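Local coordinates for protein kojibiose phosphorylase (PDB 6W0P) that belongs to glycoside hydrolase family 65, a group of multidomain carbohydrate-active enzymes with a central catalytic domain, at residues H295-Q298 against K299-L303; C518-K522 against K523-K527. All coordinates share one frame; numbering follows the deposited sequence.

Interaction 1. Residues H295-Q298 against K299-L303; sequences HFYQ and KSDIL
Lys299 folds back along its helix to meet the imidazole of His295, one turn earlier. Its CE lies 3.2 Å from His295 NE2, and its NZ makes a weak hydrogen bond of the same length to that nitrogen. A bend in the middle of the lysine chain (chi3 -51°) turns the ammonium back toward the ring, while His295 holds CG anti to its own backbone N (chi1 172°), swinging the imidazole round to receive it. NZ also passes Phe296 CE2 at 3.8 Å, the lysine chain running alongside the phenyl ring, over one face of which His295 CD2 sits. A lysine suits this place because its methylenes can pack against rings while its terminal nitrogen reaches a polar partner beyond them: NZ also hydrogen-bonds to Ser363 O.

Another pair crosses where the helix gives out. Asp301 OD1 approaches Tyr297 CD2 to 3.5 Å, with the carboxylate turned 83° from the ring plane, nearly perpendicular. The backbone brings them together, since Asp301 N donates to Tyr297 O at 2.8 Å, whereas Ser300 N reaches the same oxygen only in a weak bond of 3.4 Å. Farther out, Asp301 OD2 forms a salt bridge with Arg315 of helix 308-324, and Tyr297 OH bonds to Leu119 O, so both polar ends are tied to other parts of the chain. The arrangement is the C-terminal end of helix 282-300, where the chain leaves helical geometry and straightens into the edge strand 303-305 of an antiparallel sheet.

Interaction 2. Residues C518-K522 against K523-K527; sequences CGFTK and KDLAK
A capping box opens helix 522-534, formed by Thr521 at the N-cap and Asp524 three residues on. Thr521 OG1 accepts from Asp524 N at 3.2 Å with a fairly straight N-H...O angle of 154°, and takes a weaker, more bent bond from Lys523 N. In return Asp524 OD2 accepts from Thr521 N at 3.1 Å; this bond is nearly linear (169°), though the donor stands above the carboxylate plane. The threonine hydroxyl can turn inward because OG1 sits between the backbone N and the carbonyl carbon (chi1 73°), facing the first turn of the helix. Threonine suits an N-cap because its short side chain carries an acceptor close to the backbone, and aspartate suits the third helical position because its carboxylate can reach back to the cap.

Phe520, just ahead of the cap, lies under the same residue. Asp524 CB rests over one face of the phenyl ring, 3.8 Å from its centroid, a CH-pi contact offset toward the rim. Leu525 adds its CG at 3.6 Å from Phe520 CE2, its side chain crossing the phenylalanine at about a right angle. The Phe520 side chain also touches Val449 and Lys453 of helix 437-458, which makes an aromatic residue apt here: its broad apolar surface can meet Asp524 and Leu525 on the one hand and helix 437-458 on the other. Before it, Gly519 ends helix 513-518 in a Schellman motif, its positive phi being readily adopted by glycine.

Chemically, the box supplies acceptors to amides at the helix start that have no preceding turn to bond to, and a negative carboxylate at this end would probably interact favourably with the helix dipole, while the buried Phe520 adds apolar contact with Asp524 CB and Leu525 beside the polar cap.

How the interactions relate
Interaction 1 comes first along the chain and interaction 2 follows more than two hundred residues later; their centres are 46 Å apart and their nearest atoms about 32 Å, so they do not touch. They share no helix or sheet. Interaction 1 closes helix 282-300 and leads into strand 303-305, at the edge of a five-stranded antiparallel sheet, about 18 Å from the centre of the chain. Interaction 2 lies farther out, about 36 Å from that centre, in the turn joining helices 513-518 and 522-534, both of its segments within the family 65 central catalytic domain. Together they mark the end of one helix and the start of another in separate parts of the fold, so each can be read as an independent local feature.

Interaction 1. Residues H295-Q298 against K299-L303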
loop_
_atom_site.group_PDB
_atom_site.type_symbol
_atom_site.label_atom_id
_atom_site.label_comp_id
_atom_site.label_asym_id
_atom_site.label_seq_id
_atom_site.Cartn_x
_atom_site.Cartn_y
_atom_site.Cartn_z
ATOM N N HIS A 295 -16.122 -41.696 -19.326
ATOM C CA HIS A 295 -17.357 -40.872 -19.393
ATOM C C HIS A 295 -16.982 -39.433 -19.780
ATOM O O HIS A 295 -17.585 -38.921 -20.742
ATOM C CB HIS A 295 -18.134 -40.987 -18.076
ATOM C CG HIS A 295 -19.279 -40.043 -17.974
ATOM N ND1 HIS A 295 -20.535 -40.342 -18.491
ATOM C CD2 HIS A 295 -19.359 -38.803 -17.447
ATOM C CE1 HIS A 295 -21.348 -39.331 -18.247
ATOM N NE2 HIS A 295 -20.645 -38.369 -17.624
ATOM N N PHE A 296 -16.012 -38.810 -19.087
ATOM C CA PHE A 296 -15.644 -37.388 -19.319
ATOM C C PHE A 296 -14.954 -37.256 -20.680
ATOM O O PHE A 296 -15.203 -36.208 -21.303
ATOM C CB PHE A 296 -14.899 -36.767 -18.129
ATOM C CG PHE A 296 -15.850 -36.400 -17.006
ATOM C CD1 PHE A 296 -16.019 -37.231 -15.903
ATOM C CD2 PHE A 296 -16.663 -35.272 -17.102
ATOM C CE1 PHE A 296 -16.937 -36.919 -14.912
ATOM C CE2 PHE A 296 -17.588 -34.970 -16.118
ATOM C CZ PHE A 296 -17.726 -35.795 -15.025
ATOM N N TYR A 297 -14.206 -38.266 -21.159
ATOM C CA TYR A 297 -13.519 -38.174 -22.470
ATOM C C TYR A 297 -14.569 -38.353 -23.589
ATOM O O TYR A 297 -14.420 -37.682 -24.636
ATOM C CB TYR A 297 -12.287 -39.087 -22.558
ATOM C CG TYR A 297 -11.081 -38.589 -21.786
ATOM C CD1 TYR A 297 -10.522 -39.355 -20.775
ATOM C CD2 TYR A 297 -10.510 -37.337 -22.014
ATOM C CE1 TYR A 297 -9.431 -38.912 -20.044
ATOM C CE2 TYR A 297 -9.414 -36.879 -21.297
ATOM C CZ TYR A 297 -8.867 -37.678 -20.312
ATOM O OH TYR A 297 -7.800 -37.272 -19.580
ATOM N N GLN A 298 -15.616 -39.160 -23.362
ATOM C CA GLN A 298 -16.735 -39.370 -24.317
ATOM C C GLN A 298 -17.493 -38.043 -24.502
ATOM O O GLN A 298 -18.057 -37.835 -25.604
ATOM C CB GLN A 298 -17.721 -40.444 -23.840
ATOM C CG GLN A 298 -17.244 -41.869 -24.056
ATOM C CD GLN A 298 -16.851 -42.162 -25.485
ATOM O OE1 GLN A 298 -17.522 -41.737 -26.436
ATOM N NE2 GLN A 298 -15.759 -42.907 -25.650
ATOM N N LYS A 299 -17.502 -37.200 -23.465
ATOM C CA LYS A 299 -18.249 -35.928 -23.441
ATOM C C LYS A 299 -17.390 -34.801 -24.035
ATOM O O LYS A 299 -17.982 -33.903 -24.683
ATOM C CB LYS A 299 -18.800 -35.663 -22.035
ATOM C CG LYS A 299 -20.058 -36.479 -21.712
ATOM C CD LYS A 299 -20.874 -35.990 -20.547
ATOM C CE LYS A 299 -20.036 -35.769 -19.298
ATOM N NZ LYS A 299 -20.819 -35.247 -18.127
ATOM N N SER A 300 -16.067 -34.829 -23.878
ATOM C CA SER A 300 -15.262 -33.601 -24.069
ATOM C C SER A 300 -13.905 -33.824 -24.746
ATOM O O SER A 300 -13.242 -32.781 -25.003
ATOM C CB SER A 300 -15.110 -32.882 -22.750
ATOM O OG SER A 300 -16.378 -32.697 -22.124
ATOM N N ASP A 301 -13.491 -35.065 -25.053
ATOM C CA ASP A 301 -12.119 -35.321 -25.584
ATOM C C ASP A 301 -11.919 -34.487 -26.852
ATOM O O ASP A 301 -12.886 -34.302 -27.590
ATOM C CB ASP A 301 -11.825 -36.794 -25.872
ATOM C CG ASP A 301 -10.346 -37.061 -26.059
ATOM O OD1 ASP A 301 -9.540 -36.496 -25.292
ATOM O OD2 ASP A 301 -10.002 -37.818 -26.988
ATOM N N ILE A 302 -10.722 -33.932 -27.038
ATOM C CA ILE A 302 -10.333 -33.207 -28.275
ATOM C C ILE A 302 -9.228 -33.994 -28.978
ATOM O O ILE A 302 -8.260 -34.352 -28.302
ATOM C CB ILE A 302 -9.895 -31.775 -27.945
ATOM C CG1 ILE A 302 -11.054 -30.966 -27.377
ATOM C CG2 ILE A 302 -9.262 -31.109 -29.155
ATOM C CD1 ILE A 302 -10.675 -29.555 -27.132
ATOM N N LEU A 303 -9.395 -34.271 -30.271
ATOM C CA LEU A 303 -8.370 -34.950 -31.089
ATOM C C LEU A 303 -7.627 -33.879 -31.871
ATOM O O LEU A 303 -8.281 -32.980 -32.402
ATOM C CB LEU A 303 -9.008 -35.944 -32.058
ATOM C CG LEU A 303 -9.751 -37.131 -31.455
ATOM C CD1 LEU A 303 -10.275 -38.035 -32.570
ATOM C CD2 LEU A 303 -8.839 -37.921 -30.559
#

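Interaction 2. Residues C518-K522 against K523-K527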
loop_
_atom_site.group_PDB
_atom_site.type_symbol
_atom_site.label_atom_id
_atom_site.label_comp_id
_atom_site.label_asym_id
_atom_site.label_seq_id
_atom_site.Cartn_x
_atom_site.Cartn_y
_atom_site.Cartn_z
ATOM N N CYS A 518 -34.599 -8.991 0.325
ATOM C CA CYS A 518 -33.382 -8.271 -0.137
ATOM C C CYS A 518 -33.474 -6.764 0.147
ATOM O O CYS A 518 -32.421 -6.099 0.033
ATOM C CB CYS A 518 -33.160 -8.475 -1.630
ATOM S SG CYS A 518 -32.779 -10.189 -2.062
ATOM N N GLY A 519 -34.667 -6.253 0.485
ATOM C CA GLY A 519 -34.942 -4.815 0.666
ATOM C C GLY A 519 -34.918 -4.057 -0.648
ATOM O O GLY A 519 -34.382 -2.944 -0.688
ATOM N N PHE A 520 -35.464 -4.633 -1.716
ATOM C CA PHE A 520 -35.421 -4.007 -3.060
ATOM C C PHE A 520 -36.816 -3.459 -3.363
ATOM O O PHE A 520 -37.722 -4.259 -3.682
ATOM C CB PHE A 520 -34.896 -4.996 -4.107
ATOM C CG PHE A 520 -34.266 -4.360 -5.320
ATOM C CD1 PHE A 520 -33.044 -3.714 -5.221
ATOM C CD2 PHE A 520 -34.866 -4.425 -6.569
ATOM C CE1 PHE A 520 -32.450 -3.132 -6.332
ATOM C CE2 PHE A 520 -34.260 -3.855 -7.682
ATOM C CZ PHE A 520 -33.060 -3.200 -7.559
ATOM N N THR A 521 -36.954 -2.134 -3.269
ATOM C CA THR A 521 -38.248 -1.394 -3.287
ATOM C C THR A 521 -38.513 -0.874 -4.702
ATOM O O THR A 521 -37.568 -0.862 -5.523
ATOM C CB THR A 521 -38.230 -0.232 -2.288
ATOM O OG1 THR A 521 -37.388 0.788 -2.827
ATOM C CG2 THR A 521 -37.711 -0.630 -0.924
ATOM N N LYS A 522 -39.742 -0.428 -4.963
ATOM C CA LYS A 522 -40.142 0.184 -6.261
ATOM C C LYS A 522 -39.188 1.347 -6.552
ATOM O O LYS A 522 -38.969 1.654 -7.727
ATOM C CB LYS A 522 -41.605 0.646 -6.209
ATOM C CG LYS A 522 -42.634 -0.471 -6.065
ATOM C CD LYS A 522 -44.067 -0.008 -6.254
ATOM C CE LYS A 522 -45.040 -1.142 -6.522
ATOM N NZ LYS A 522 -45.954 -1.339 -5.376
ATOM N N LYS A 523 -38.661 1.964 -5.495
ATOM C CA LYS A 523 -37.776 3.150 -5.548
ATOM C C LYS A 523 -36.375 2.711 -6.003
ATOM O O LYS A 523 -35.740 3.446 -6.781
ATOM C CB LYS A 523 -37.792 3.827 -4.174
ATOM C CG LYS A 523 -37.293 5.266 -4.155
ATOM C CD LYS A 523 -36.717 5.718 -2.822
ATOM C CE LYS A 523 -35.499 6.609 -2.996
ATOM N NZ LYS A 523 -35.321 7.535 -1.853
ATOM N N ASP A 524 -35.912 1.552 -5.540
ATOM C CA ASP A 524 -34.627 0.962 -5.990
ATOM C C ASP A 524 -34.767 0.623 -7.480
ATOM O O ASP A 524 -33.841 0.956 -8.246
ATOM C CB ASP A 524 -34.216 -0.229 -5.116
ATOM C CG ASP A 524 -33.964 0.125 -3.657
ATOM O OD1 ASP A 524 -33.560 1.278 -3.401
ATOM O OD2 ASP A 524 -34.176 -0.759 -2.779
ATOM N N LEU A 525 -35.911 0.066 -7.895
ATOM C CA LEU A 525 -36.167 -0.322 -9.314
ATOM C C LEU A 525 -36.195 0.909 -10.215
ATOM O O LEU A 525 -35.753 0.775 -11.370
ATOM C CB LEU A 525 -37.480 -1.092 -9.436
ATOM C CG LEU A 525 -37.328 -2.587 -9.198
ATOM C CD1 LEU A 525 -38.584 -3.180 -8.565
ATOM C CD2 LEU A 525 -36.969 -3.301 -10.492
ATOM N N ALA A 526 -36.720 2.038 -9.725
ATOM C CA ALA A 526 -36.753 3.308 -10.481
ATOM C C ALA A 526 -35.320 3.835 -10.591
ATOM O O ALA A 526 -34.946 4.310 -11.680
ATOM C CB ALA A 526 -37.674 4.315 -9.836
ATOM N N LYS A 527 -34.541 3.743 -9.505
ATOM C CA LYS A 527 -33.106 4.125 -9.557
ATOM C C LYS A 527 -32.416 3.220 -10.588
ATOM O O LYS A 527 -31.724 3.753 -11.457
ATOM C CB LYS A 527 -32.413 4.070 -8.191
ATOM C CG LYS A 527 -30.991 4.627 -8.237
ATOM C CD LYS A 527 -30.156 4.451 -6.996
ATOM C CE LYS A 527 -28.808 5.098 -7.211
ATOM N NZ LYS A 527 -27.935 4.946 -6.026
#